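Local coordinates for protein-tyrosine-phosphatase (Shewanella sp., PDB 2Z72), which removes phosphate from phosphotyrosine in proteins as a cold-active enzyme of the calcineurin-like phosphoesterase family, binding two zinc ions, at residues V74-V79 against D84-L89; I301-S306 against E314-E319; Y12-I17 against I173-N178; K179-S182 against E186-Q189. All blocks are in the same frame, centred on the assembly; numbering follows the deposited sequence. Where two conformers were deposited one is given.

Contact 1 of 4, residues V74-V79 against D84-L89. With ZN (zinc ion), chain B.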
loop_
_atom_site.group_PDB
_atom_site.type_symbol
_atom_site.label_atom_id
_atom_site.label_comp_id
_atom_site.label_asym_id
_atom_site.label_seq_id
_atom_site.Cartn_x
_atom_site.Cartn_y
_atom_site.Cartn_z
ATOM N N VAL A 74 -1.721 -1.030 13.193
ATOM C CA VAL A 74 -2.521 -1.978 12.434
ATOM C C VAL A 74 -1.886 -2.176 11.075
ATOM O O VAL A 74 -1.376 -1.245 10.436
ATOM C CB VAL A 74 -3.939 -1.372 12.406
ATOM C CG1 VAL A 74 -4.025 -0.069 11.607
ATOM C CG2 VAL A 74 -4.894 -2.367 11.802
ATOM N N ALA A 75 -1.894 -3.422 10.586
ATOM C CA ALA A 75 -1.300 -3.735 9.300
ATOM C C ALA A 75 -2.251 -4.567 8.461
ATOM O O ALA A 75 -2.989 -5.421 8.981
ATOM C CB ALA A 75 0.012 -4.488 9.495
ATOM N N LEU A 76 -2.198 -4.338 7.173
ATOM C CA LEU A 76 -3.027 -5.025 6.181
ATOM C C LEU A 76 -2.403 -4.803 4.827
ATOM O O LEU A 76 -1.480 -4.017 4.665
ATOM C CB LEU A 76 -4.508 -4.618 6.228
ATOM C CG LEU A 76 -4.803 -3.159 5.783
ATOM C CD1 LEU A 76 -6.311 -2.970 5.663
ATOM C CD2 LEU A 76 -4.285 -2.109 6.740
ATOM N N SER A 77 -2.885 -5.497 3.789
ATOM C CA SER A 77 -2.164 -5.491 2.518
ATOM C C SER A 77 -3.004 -6.051 1.395
ATOM O O SER A 77 -4.019 -6.691 1.593
ATOM C CB SER A 77 -0.969 -6.431 2.674
ATOM O OG SER A 77 0.018 -6.192 1.689
ATOM N N ASP A 78 -2.553 -5.800 0.175
ATOM C CA ASP A 78 -3.037 -6.469 -1.036
ATOM C C ASP A 78 -4.539 -6.284 -1.224
ATOM O O ASP A 78 -5.297 -7.195 -1.534
ATOM C CB ASP A 78 -2.654 -7.956 -1.019
ATOM C CG ASP A 78 -1.145 -8.141 -1.126
ATOM O OD1 ASP A 78 -0.596 -8.284 -2.235
ATOM O OD2 ASP A 78 -0.482 -8.080 -0.053
ATOM N N VAL A 79 -4.976 -5.019 -1.087
ATOM C CA VAL A 79 -6.382 -4.716 -1.346
ATOM C C VAL A 79 -6.761 -4.964 -2.815
ATOM O O VAL A 79 -7.894 -5.339 -3.075
ATOM C CB VAL A 79 -6.653 -3.272 -0.878
ATOM C CG1 VAL A 79 -8.005 -2.768 -1.322
ATOM C CG2 VAL A 79 -6.494 -3.142 0.630
ATOM N N ASP A 84 -14.803 -1.821 -1.330
ATOM C CA ASP A 84 -15.872 -2.166 -0.437
ATOM C C ASP A 84 -15.377 -3.062 0.670
ATOM O O ASP A 84 -15.778 -2.894 1.860
ATOM C CB ASP A 84 -17.026 -2.867 -1.176
ATOM C CG ASP A 84 -17.657 -2.048 -2.275
ATOM O OD1 ASP A 84 -17.622 -0.799 -2.207
ATOM O OD2 ASP A 84 -18.210 -2.684 -3.189
ATOM N N VAL A 85 -14.549 -4.049 0.360
ATOM C CA VAL A 85 -14.030 -4.951 1.389
ATOM C C VAL A 85 -13.121 -4.197 2.366
ATOM O O VAL A 85 -13.261 -4.373 3.594
ATOM C CB VAL A 85 -13.260 -6.114 0.749
ATOM C CG1 VAL A 85 -12.594 -7.009 1.783
ATOM C CG2 VAL A 85 -14.198 -6.958 -0.128
ATOM N N LEU A 86 -12.243 -3.362 1.853
ATOM C CA LEU A 86 -11.418 -2.557 2.735
ATOM C C LEU A 86 -12.215 -1.723 3.697
ATOM O O LEU A 86 -11.945 -1.645 4.910
ATOM C CB LEU A 86 -10.509 -1.673 1.876
ATOM C CG LEU A 86 -9.659 -0.653 2.612
ATOM C CD1 LEU A 86 -8.663 -1.344 3.540
ATOM C CD2 LEU A 86 -8.947 0.283 1.627
ATOM N N LEU A 87 -13.233 -1.003 3.176
ATOM C CA LEU A 87 -14.008 -0.124 3.999
ATOM C C LEU A 87 -14.734 -0.910 5.070
ATOM O O LEU A 87 -14.778 -0.519 6.255
ATOM C CB LEU A 87 -14.999 0.675 3.162
ATOM C CG LEU A 87 -15.638 1.877 3.825
ATOM C CD1 LEU A 87 -14.676 3.057 3.956
ATOM C CD2 LEU A 87 -16.810 2.308 2.954
ATOM N N THR A 88 -15.355 -2.026 4.680
ATOM C CA THR A 88 -16.070 -2.827 5.657
ATOM C C THR A 88 -15.137 -3.325 6.782
ATOM O O THR A 88 -15.465 -3.262 7.954
ATOM C CB THR A 88 -16.735 -4.022 4.963
ATOM O OG1 THR A 88 -17.771 -3.475 4.137
ATOM C CG2 THR A 88 -17.348 -5.010 5.946
ATOM N N LEU A 89 -13.930 -3.792 6.381
ATOM C CA LEU A 89 -12.999 -4.284 7.371
ATOM C C LEU A 89 -12.633 -3.174 8.353
ATOM O O LEU A 89 -12.600 -3.380 9.581
ATOM C CB LEU A 89 -11.746 -4.817 6.647
ATOM C CG LEU A 89 -10.571 -5.144 7.614
ATOM C CD1 LEU A 89 -10.938 -6.211 8.625
ATOM C CD2 LEU A 89 -9.366 -5.575 6.752
HETATM ZN ZN ZN B . -0.861 -8.725 -4.155
HETATM O O HOH W 1 -1.948 -10.458 -3.605
HETATM O O HOH W 2 0.781 -9.690 -4.678
#
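Beside the packing of Leu76 and Val79 on Leu86 lies a flat group, the carboxylate of Asp78, which serves the metal. Its OD1 binds the zinc ion at 2.0 Å. Its OD2 is approached from above the carboxylate plane, 42° out of it, by the hydroxyl of Ser77, whose OG donates to Asp78 OD2 over 2.6 Å. His286 N also bonds to OD2, so the carboxylate is held at both oxygens and its rotation is probably fixed.

The packing against the helix is wholly apolar and buried. Leu76, with CG lodged between its backbone N and carbonyl carbon (chi1 68°), sends CD1 against Leu86 CD1 at 3.6 Å, the two side chains crossing at about a right angle. Leu89 runs past Leu76 in the opposite direction, its CD2 4.2 Å from Leu76 CD1. Val79 CG2 reaches the same methyl of the helix, Leu86 CD1, at 4.1 Å, again at about a right angle. Met111 and Val125 extend this core beyond the two segments.

Two waters, His80 and Asp114 complete the zinc shell. Strand 72-76, helix 83-92 and strand 108-111 form a beta-alpha-beta unit, with the metal-binding Asp-X-His sequence just past the first strand, as is characteristic of calcineurin-like metallophosphatases.

Contact 2 of 4, residues I301-S306 against E314-E319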
loop_
_atom_site.group_PDB
_atom_site.type_symbol
_atom_site.label_atom_id
_atom_site.label_comp_id
_atom_site.label_asym_id
_atom_site.label_seq_id
_atom_site.Cartn_x
_atom_site.Cartn_y
_atom_site.Cartn_z
ATOM N N ILE A 301 4.452 -12.635 10.150
ATOM C CA ILE A 301 2.989 -12.525 10.091
ATOM C C ILE A 301 2.622 -12.139 8.674
ATOM O O ILE A 301 3.059 -11.140 8.156
ATOM C CB ILE A 301 2.378 -11.541 11.086
ATOM C CG1 ILE A 301 2.968 -11.667 12.507
ATOM C CG2 ILE A 301 0.868 -11.711 11.102
ATOM C CD1 ILE A 301 2.641 -12.960 13.223
ATOM N N ALA A 302 1.757 -13.017 8.090
ATOM C CA ALA A 302 1.235 -12.819 6.746
ATOM C C ALA A 302 -0.030 -12.002 6.836
ATOM O O ALA A 302 -0.991 -12.368 7.525
ATOM C CB ALA A 302 0.929 -14.187 6.126
ATOM N N VAL A 303 -0.058 -10.850 6.159
ATOM C CA VAL A 303 -1.205 -9.957 6.199
ATOM C C VAL A 303 -1.824 -9.722 4.817
ATOM O O VAL A 303 -2.662 -8.827 4.713
ATOM C CB VAL A 303 -0.867 -8.632 6.919
ATOM C CG1 VAL A 303 -0.457 -8.900 8.372
ATOM C CG2 VAL A 303 0.198 -7.813 6.211
ATOM N N ASP A 304 -1.493 -10.544 3.848
ATOM C CA ASP A 304 -2.342 -10.640 2.658
ATOM C C ASP A 304 -3.399 -11.670 3.010
ATOM O O ASP A 304 -3.088 -12.871 3.015
ATOM C CB ASP A 304 -1.561 -10.963 1.419
ATOM C CG ASP A 304 -2.432 -11.092 0.167
ATOM O OD1 ASP A 304 -1.830 -11.207 -0.912
ATOM O OD2 ASP A 304 -3.688 -11.070 0.314
ATOM N N SER A 305 -4.585 -11.217 3.321
ATOM C CA SER A 305 -5.698 -12.056 3.704
ATOM C C SER A 305 -6.696 -12.297 2.608
ATOM O O SER A 305 -7.869 -12.571 2.858
ATOM C CB SER A 305 -6.360 -11.374 4.891
ATOM O OG SER A 305 -6.821 -10.168 4.381
ATOM N N SER A 306 -6.229 -12.161 1.376
ATOM C CA SER A 306 -7.057 -12.405 0.193
ATOM C C SER A 306 -8.208 -11.426 0.024
ATOM O O SER A 306 -9.241 -11.792 -0.552
ATOM C CB SER A 306 -7.531 -13.863 0.144
ATOM O OG SER A 306 -6.389 -14.733 0.021
ATOM N N GLU A 314 -8.966 -9.276 6.738
ATOM C CA GLU A 314 -8.498 -9.244 8.050
ATOM C C GLU A 314 -7.308 -8.307 8.164
ATOM O O GLU A 314 -6.631 -7.948 7.186
ATOM C CB GLU A 314 -8.072 -10.651 8.559
ATOM C CG GLU A 314 -9.235 -11.638 8.414
ATOM C CD GLU A 314 -8.983 -12.951 9.162
ATOM O OE1 GLU A 314 -9.945 -13.766 9.217
ATOM O OE2 GLU A 314 -7.832 -13.199 9.601
ATOM N N LEU A 315 -7.045 -7.938 9.411
ATOM C CA LEU A 315 -5.873 -7.106 9.734
ATOM C C LEU A 315 -5.154 -7.686 10.916
ATOM O O LEU A 315 -5.630 -8.574 11.645
ATOM C CB LEU A 315 -6.302 -5.657 9.896
ATOM C CG LEU A 315 -7.417 -5.329 10.898
ATOM C CD1 LEU A 315 -6.956 -5.363 12.345
ATOM C CD2 LEU A 315 -7.965 -3.934 10.566
ATOM N N LEU A 316 -3.967 -7.129 11.164
ATOM C CA LEU A 316 -3.133 -7.410 12.305
ATOM C C LEU A 316 -3.063 -6.167 13.174
ATOM O O LEU A 316 -2.810 -5.073 12.661
ATOM C CB LEU A 316 -1.721 -7.792 11.827
ATOM C CG LEU A 316 -0.649 -7.924 12.908
ATOM C CD1 LEU A 316 -0.953 -9.131 13.812
ATOM C CD2 LEU A 316 0.713 -8.055 12.275
ATOM N N LEU A 317 -3.263 -6.346 14.458
ATOM C CA LEU A 317 -3.131 -5.299 15.445
ATOM C C LEU A 317 -1.952 -5.635 16.339
ATOM O O LEU A 317 -1.876 -6.751 16.854
ATOM C CB LEU A 317 -4.393 -5.160 16.251
ATOM C CG LEU A 317 -4.434 -4.178 17.411
ATOM C CD1 LEU A 317 -4.201 -2.764 16.993
ATOM C CD2 LEU A 317 -5.817 -4.366 18.125
ATOM N N LEU A 318 -1.063 -4.655 16.509
ATOM C CA LEU A 318 0.106 -4.802 17.420
ATOM C C LEU A 318 -0.007 -3.753 18.481
ATOM O O LEU A 318 0.117 -2.523 18.228
ATOM C CB LEU A 318 1.422 -4.622 16.643
ATOM C CG LEU A 318 1.573 -5.501 15.393
ATOM C CD1 LEU A 318 1.094 -4.848 14.114
ATOM C CD2 LEU A 318 3.017 -5.910 15.173
ATOM N N GLU A 319 -0.264 -4.157 19.725
ATOM C CA GLU A 319 -0.544 -3.257 20.808
ATOM C C GLU A 319 -0.331 -3.995 22.132
ATOM O O GLU A 319 -0.662 -5.192 22.158
ATOM C CB GLU A 319 -2.015 -2.800 20.723
ATOM C CG GLU A 319 -2.431 -1.718 21.645
ATOM C CD GLU A 319 -3.834 -1.163 21.413
ATOM O OE1 GLU A 319 -4.065 -0.039 21.932
ATOM O OE2 GLU A 319 -4.643 -1.865 20.744
HETATM O O HOH W 3 -5.231 -7.971 4.893
#
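Ile301 and Val303 lay their side chains on Leu316, joining two sheets of the layered metallophosphatase fold: strand 300-302 belongs to one, strand 315-319 to the other. The apolar part is made by branches that cross at about a right angle. The placement of Leu316 CG anti to its backbone N (chi1 171°) carries CD2 to Ile301 CG2, 3.8 Å away, while Leu316 CB touches Val303 CG1, also at 3.8 Å.

Polar links gather at the other end, where the chain has left strand 300-302 and is about to enter strand 315-319. Glu314 N gives a weak hydrogen bond to Ser305 OG, 3.3 Å long. Water 3 joins the same two residues, lying 2.8 Å from Ser305 OG. It is placed to donate to Val303 O and to Glu314 O, though with further acceptors nearby its two protons may be shared among them. The extended side chain of Glu314 leads elsewhere, to a salt bridge with Arg325 and to Val292 N.

Within segment 301-306 an Asx turn shapes the backbone: Ser306 N donates to Asp304 OD2 at 3.0 Å, meeting the oxygen nearly along its C-O bond, with an N-H...O angle of 157°.

Contact 3 of 4, residues Y12-I17 against I173-N178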
loop_
_atom_site.group_PDB
_atom_site.type_symbol
_atom_site.label_atom_id
_atom_site.label_comp_id
_atom_site.label_asym_id
_atom_site.label_seq_id
_atom_site.Cartn_x
_atom_site.Cartn_y
_atom_site.Cartn_z
ATOM N N TYR A 12 -8.748 11.336 -12.087
ATOM C CA TYR A 12 -7.331 11.338 -12.399
ATOM C C TYR A 12 -6.906 12.815 -12.375
ATOM O O TYR A 12 -7.371 13.601 -13.182
ATOM C CB TYR A 12 -7.101 10.732 -13.773
ATOM C CG TYR A 12 -7.524 9.280 -13.860
ATOM C CD1 TYR A 12 -8.813 8.899 -14.220
ATOM C CD2 TYR A 12 -6.639 8.251 -13.532
ATOM C CE1 TYR A 12 -9.179 7.565 -14.303
ATOM C CE2 TYR A 12 -7.010 6.958 -13.604
ATOM C CZ TYR A 12 -8.279 6.598 -13.963
ATOM O OH TYR A 12 -8.585 5.249 -14.012
ATOM N N VAL A 13 -6.058 13.187 -11.401
ATOM C CA VAL A 13 -5.725 14.569 -11.155
ATOM C C VAL A 13 -4.304 14.865 -11.595
ATOM O O VAL A 13 -3.376 14.156 -11.259
ATOM C CB VAL A 13 -5.922 14.924 -9.651
ATOM C CG1 VAL A 13 -5.423 16.323 -9.368
ATOM C CG2 VAL A 13 -7.356 14.757 -9.215
ATOM N N ILE A 14 -4.188 15.926 -12.404
ATOM C CA ILE A 14 -2.881 16.454 -12.844
ATOM C C ILE A 14 -2.532 17.596 -11.934
ATOM O O ILE A 14 -3.364 18.488 -11.735
ATOM C CB ILE A 14 -3.076 17.021 -14.291
ATOM C CG1 ILE A 14 -3.614 15.946 -15.215
ATOM C CG2 ILE A 14 -1.842 17.739 -14.730
ATOM C CD1 ILE A 14 -2.870 14.668 -15.245
ATOM N N THR A 15 -1.337 17.614 -11.372
ATOM C CA THR A 15 -0.874 18.662 -10.480
ATOM C C THR A 15 0.435 19.235 -10.964
ATOM O O THR A 15 1.461 18.590 -10.853
ATOM C CB THR A 15 -0.722 18.130 -9.039
ATOM O OG1 THR A 15 -2.043 17.795 -8.582
ATOM C CG2 THR A 15 -0.186 19.213 -8.130
ATOM N N PRO A 16 0.378 20.387 -11.585
ATOM C CA PRO A 16 1.617 20.973 -12.165
ATOM C C PRO A 16 2.467 21.597 -11.136
ATOM O O PRO A 16 2.044 21.722 -9.989
ATOM C CB PRO A 16 0.996 22.015 -13.109
ATOM C CG PRO A 16 -0.220 22.485 -12.440
ATOM C CD PRO A 16 -0.795 21.207 -11.833
ATOM N N ILE A 17 3.663 22.020 -11.430
ATOM C CA ILE A 17 4.484 22.513 -10.315
ATOM C C ILE A 17 3.987 23.826 -9.778
ATOM O O ILE A 17 4.266 24.189 -8.635
ATOM C CB ILE A 17 5.951 22.631 -10.712
ATOM C CG1 ILE A 17 6.855 22.931 -9.513
ATOM C CG2 ILE A 17 6.097 23.693 -11.777
ATOM C CD1 ILE A 17 6.646 22.020 -8.306
ATOM N N ILE A 173 -8.924 9.527 -21.896
ATOM C CA ILE A 173 -7.859 10.466 -21.491
ATOM C C ILE A 173 -6.668 10.387 -22.420
ATOM O O ILE A 173 -5.677 11.174 -22.365
ATOM C CB ILE A 173 -7.503 10.259 -20.011
ATOM C CG1 ILE A 173 -8.728 10.410 -19.127
ATOM C CG2 ILE A 173 -6.437 11.197 -19.491
ATOM C CD1 ILE A 173 -8.608 9.896 -17.710
ATOM N N ASN A 174 -6.718 9.416 -23.323
ATOM C CA ASN A 174 -5.745 9.267 -24.359
ATOM C C ASN A 174 -4.307 9.174 -23.885
ATOM O O ASN A 174 -3.392 9.849 -24.348
ATOM C CB ASN A 174 -5.936 10.412 -25.412
ATOM C CG ASN A 174 -5.262 10.083 -26.704
ATOM O OD1 ASN A 174 -5.022 8.937 -27.066
ATOM N ND2 ASN A 174 -4.975 11.148 -27.438
ATOM N N ARG A 175 -4.110 8.277 -22.925
ATOM C CA ARG A 175 -2.767 7.957 -22.462
ATOM C C ARG A 175 -2.799 6.588 -21.826
ATOM O O ARG A 175 -3.855 6.175 -21.313
ATOM C CB ARG A 175 -2.212 9.008 -21.586
ATOM C CG ARG A 175 -2.971 9.156 -20.333
ATOM C CD ARG A 175 -2.624 10.539 -19.778
ATOM N NE ARG A 175 -3.386 11.617 -20.409
ATOM C CZ ARG A 175 -3.399 12.883 -20.011
ATOM N NH1 ARG A 175 -2.682 13.251 -18.961
ATOM N NH2 ARG A 175 -4.137 13.770 -20.659
ATOM N N PRO A 176 -1.652 5.936 -21.866
ATOM C CA PRO A 176 -1.608 4.578 -21.309
ATOM C C PRO A 176 -1.711 4.587 -19.799
ATOM O O PRO A 176 -1.509 5.603 -19.107
ATOM C CB PRO A 176 -0.278 4.007 -21.760
ATOM C CG PRO A 176 0.568 5.182 -22.000
ATOM C CD PRO A 176 -0.339 6.290 -22.475
ATOM N N TYR A 177 -2.070 3.452 -19.181
ATOM C CA TYR A 177 -2.435 3.421 -17.789
ATOM C C TYR A 177 -1.307 3.884 -16.874
ATOM O O TYR A 177 -1.553 4.559 -15.881
ATOM C CB TYR A 177 -2.851 2.004 -17.408
ATOM C CG TYR A 177 -3.486 1.825 -16.074
ATOM C CD1 TYR A 177 -2.745 1.275 -15.007
ATOM C CD2 TYR A 177 -4.811 2.113 -15.792
ATOM C CE1 TYR A 177 -3.318 1.097 -13.757
ATOM C CE2 TYR A 177 -5.386 1.918 -14.588
ATOM C CZ TYR A 177 -4.626 1.399 -13.548
ATOM O OH TYR A 177 -5.142 1.149 -12.326
ATOM N N ASN A 178 -0.075 3.550 -17.206
ATOM C CA ASN A 178 1.059 4.058 -16.409
ATOM C C ASN A 178 1.096 5.564 -16.394
ATOM O O ASN A 178 1.549 6.162 -15.389
ATOM C CB ASN A 178 2.344 3.437 -16.927
ATOM C CG ASN A 178 2.613 3.650 -18.381
ATOM O OD1 ASN A 178 1.777 3.177 -19.184
ATOM N ND2 ASN A 178 3.697 4.275 -18.784
#
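Tyr12 and Ile173 cross obliquely, with only the end of the isoleucine touching the ring. Ile173 CD1 lies 3.6 Å from Tyr12 CD1 and 4.0 Å from Tyr12 CG, the part of the ring next to CB. The tyrosine hydroxyl is not part of this contact; it is bonded to Asp9.

Ile14 and Arg175 come from opposite directions, the methyl of one against the guanidinium of the other: Ile14 CD1 stands 4.0 Å from Arg175 NH1. The arginine reaches this place by bending at chi3 (81°), which turns the guanidinium edge back toward Ile173 O. There NE donates to Ile173 O at 3.0 Å, and NH2 adds a weak second bond. The oxygen lies in the guanidinium plane, yet the donor NE stands 42° above the carbonyl plane. Replacement of Arg175 by alanine would probably leave Ile173 O without its NE-H partner and take away the group that Ile14 CD1 packs on.

Asn174, with positive phi, is the C-prime residue of a Schellman motif that closes helix 166-172. The contact thus sets the edge strand 8-14 of the N-terminal antiparallel sheet against a Schellman-capped helix end and the loop that follows.

Contact 4 of 4, residues K179-S182 against E186-Q189. Unlike the reference sequence in segment 179-182: Ser182 (reference Gly).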
loop_
_atom_site.group_PDB
_atom_site.type_symbol
_atom_site.label_atom_id
_atom_site.label_comp_id
_atom_site.label_asym_id
_atom_site.label_seq_id
_atom_site.Cartn_x
_atom_site.Cartn_y
_atom_site.Cartn_z
ATOM N N LYS A 179 0.697 6.210 -17.452
ATOM C CA LYS A 179 0.716 7.683 -17.529
ATOM C C LYS A 179 -0.475 8.305 -16.853
ATOM O O LYS A 179 -0.571 9.529 -16.682
ATOM C CB LYS A 179 0.889 8.096 -18.971
ATOM C CG LYS A 179 2.221 7.736 -19.533
ATOM C CD LYS A 179 3.345 8.512 -18.856
ATOM C CE LYS A 179 4.646 8.251 -19.648
ATOM N NZ LYS A 179 5.819 8.563 -18.782
ATOM N N LEU A 180 -1.457 7.529 -16.406
ATOM C CA LEU A 180 -2.494 8.030 -15.532
ATOM C C LEU A 180 -2.019 8.148 -14.103
ATOM O O LEU A 180 -2.730 8.718 -13.282
ATOM C CB LEU A 180 -3.738 7.140 -15.634
ATOM C CG LEU A 180 -4.431 7.082 -16.990
ATOM C CD1 LEU A 180 -5.616 6.126 -16.961
ATOM C CD2 LEU A 180 -4.924 8.478 -17.381
ATOM N N TYR A 181 -0.832 7.660 -13.831
ATOM C CA TYR A 181 -0.215 7.673 -12.480
ATOM C C TYR A 181 1.227 8.133 -12.535
ATOM O O TYR A 181 2.044 7.778 -11.679
ATOM C CB TYR A 181 -0.305 6.264 -11.812
ATOM C CG TYR A 181 -1.772 5.857 -11.682
ATOM C CD1 TYR A 181 -2.551 6.402 -10.666
ATOM C CD2 TYR A 181 -2.405 5.020 -12.562
ATOM C CE1 TYR A 181 -3.899 6.090 -10.536
ATOM C CE2 TYR A 181 -3.716 4.698 -12.468
ATOM C CZ TYR A 181 -4.474 5.218 -11.448
ATOM O OH TYR A 181 -5.800 4.878 -11.335
ATOM N N SER A 182 1.559 8.924 -13.553
ATOM C CA SER A 182 2.926 9.432 -13.737
ATOM C C SER A 182 3.246 10.547 -12.764
ATOM O O SER A 182 2.423 10.991 -11.946
ATOM C CB SER A 182 3.054 9.857 -15.203
ATOM O OG SER A 182 2.202 10.976 -15.397
ATOM N N GLU A 186 -1.242 13.889 -9.343
ATOM C CA GLU A 186 -1.306 13.965 -7.896
ATOM C C GLU A 186 -1.017 12.622 -7.241
ATOM O O GLU A 186 -0.170 12.512 -6.331
ATOM C CB GLU A 186 -2.671 14.479 -7.450
ATOM C CG GLU A 186 -2.822 14.704 -5.955
ATOM C CD GLU A 186 -1.985 15.831 -5.401
ATOM O OE1 GLU A 186 -1.783 15.882 -4.170
ATOM O OE2 GLU A 186 -1.458 16.642 -6.183
ATOM N N ILE A 187 -1.724 11.584 -7.672
ATOM C CA ILE A 187 -1.522 10.238 -7.104
ATOM C C ILE A 187 -0.102 9.766 -7.386
ATOM O O ILE A 187 0.523 9.173 -6.495
ATOM C CB ILE A 187 -2.593 9.268 -7.586
ATOM C CG1 ILE A 187 -3.987 9.629 -7.086
ATOM C CG2 ILE A 187 -2.214 7.835 -7.210
ATOM C CD1 ILE A 187 -4.179 9.596 -5.592
ATOM N N GLY A 188 0.402 9.994 -8.576
ATOM C CA GLY A 188 1.736 9.570 -8.889
ATOM C C GLY A 188 2.746 10.263 -8.037
ATOM O O GLY A 188 3.768 9.633 -7.654
ATOM N N GLN A 189 2.607 11.543 -7.745
ATOM C CA GLN A 189 3.519 12.292 -6.896
ATOM C C GLN A 189 3.459 11.742 -5.471
ATOM O O GLN A 189 4.513 11.536 -4.819
ATOM C CB GLN A 189 3.128 13.769 -6.917
ATOM C CG GLN A 189 3.413 14.423 -8.246
ATOM C CD GLN A 189 2.645 15.694 -8.472
ATOM O OE1 GLN A 189 2.048 16.276 -7.604
ATOM N NE2 GLN A 189 2.678 16.131 -9.738
#
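Ser182 O has two partners at the start of the helix: Gly188 offers its CA at 3.4 Å in a CA-H...O contact with an angle of 158° at the hydrogen, and Thr185 OG1 gives it a hydrogen bond. The motif is a capped helix N-terminus, since the same Thr185 OG1 is also bonded to Gly188 N, the side-chain-to-backbone link of an N-cap, at the start of helix 186-192. The loop that precedes the helix folds back so that its backbone packs directly on the first turn.

A second carbonyl, Tyr181 O, lies 3.3 Å from Gly188 CA, but the angle at the hydrogen is only 122°, so this contact is the more bent of the pair. Glycine is what lets the loop and the helix come so close: a CB on Gly188 would stand about 2.0 Å from Ser182 O and 2.4 Å from Tyr181 O. Arg192 NH2, further along the helix, is bonded to both Tyr181 O and Gly188 O, and so ties the loop to the helix a second time.

Beside this backbone packing runs an apolar pair. Tyr181 and Ile187 lie side by side and point the same way, and both touch Leu126 of helix 122-138, while the tyrosine hydroxyl bonds to Asn123. In Ile187 CG1 stands anti to the carbonyl carbon (chi1 -66°), leaving CG2 as the branch directed at the ring. It meets the ring at its edge, near the ring plane, with Ile187 CG2 3.8 Å from Tyr181 CD1 and 4.1 Å from Tyr181 CE1.

The four contacts form two groups. Contacts 1 and 2, centres 10 Å apart, share a sheet through antiparallel strands 72-76 and 315-319, and the carboxylates of Asp304 and the zinc ligand Asp78 bring two like charges close. Contacts 3 and 4, centres 6 Å apart, are linked through Glu186, whose N meets Val13 O. Centres in different groups are 22 to 33 Å apart, though the nearest atoms of contacts 1 and 3 are about 11 Å apart and helix 122-138 touches both groups. Along the chain, contact 1 is nested within the loop closed by contact 3; contact 4 and then contact 2 follow. The metal-bearing core and the place where the N-terminal strand packs are thus distinct.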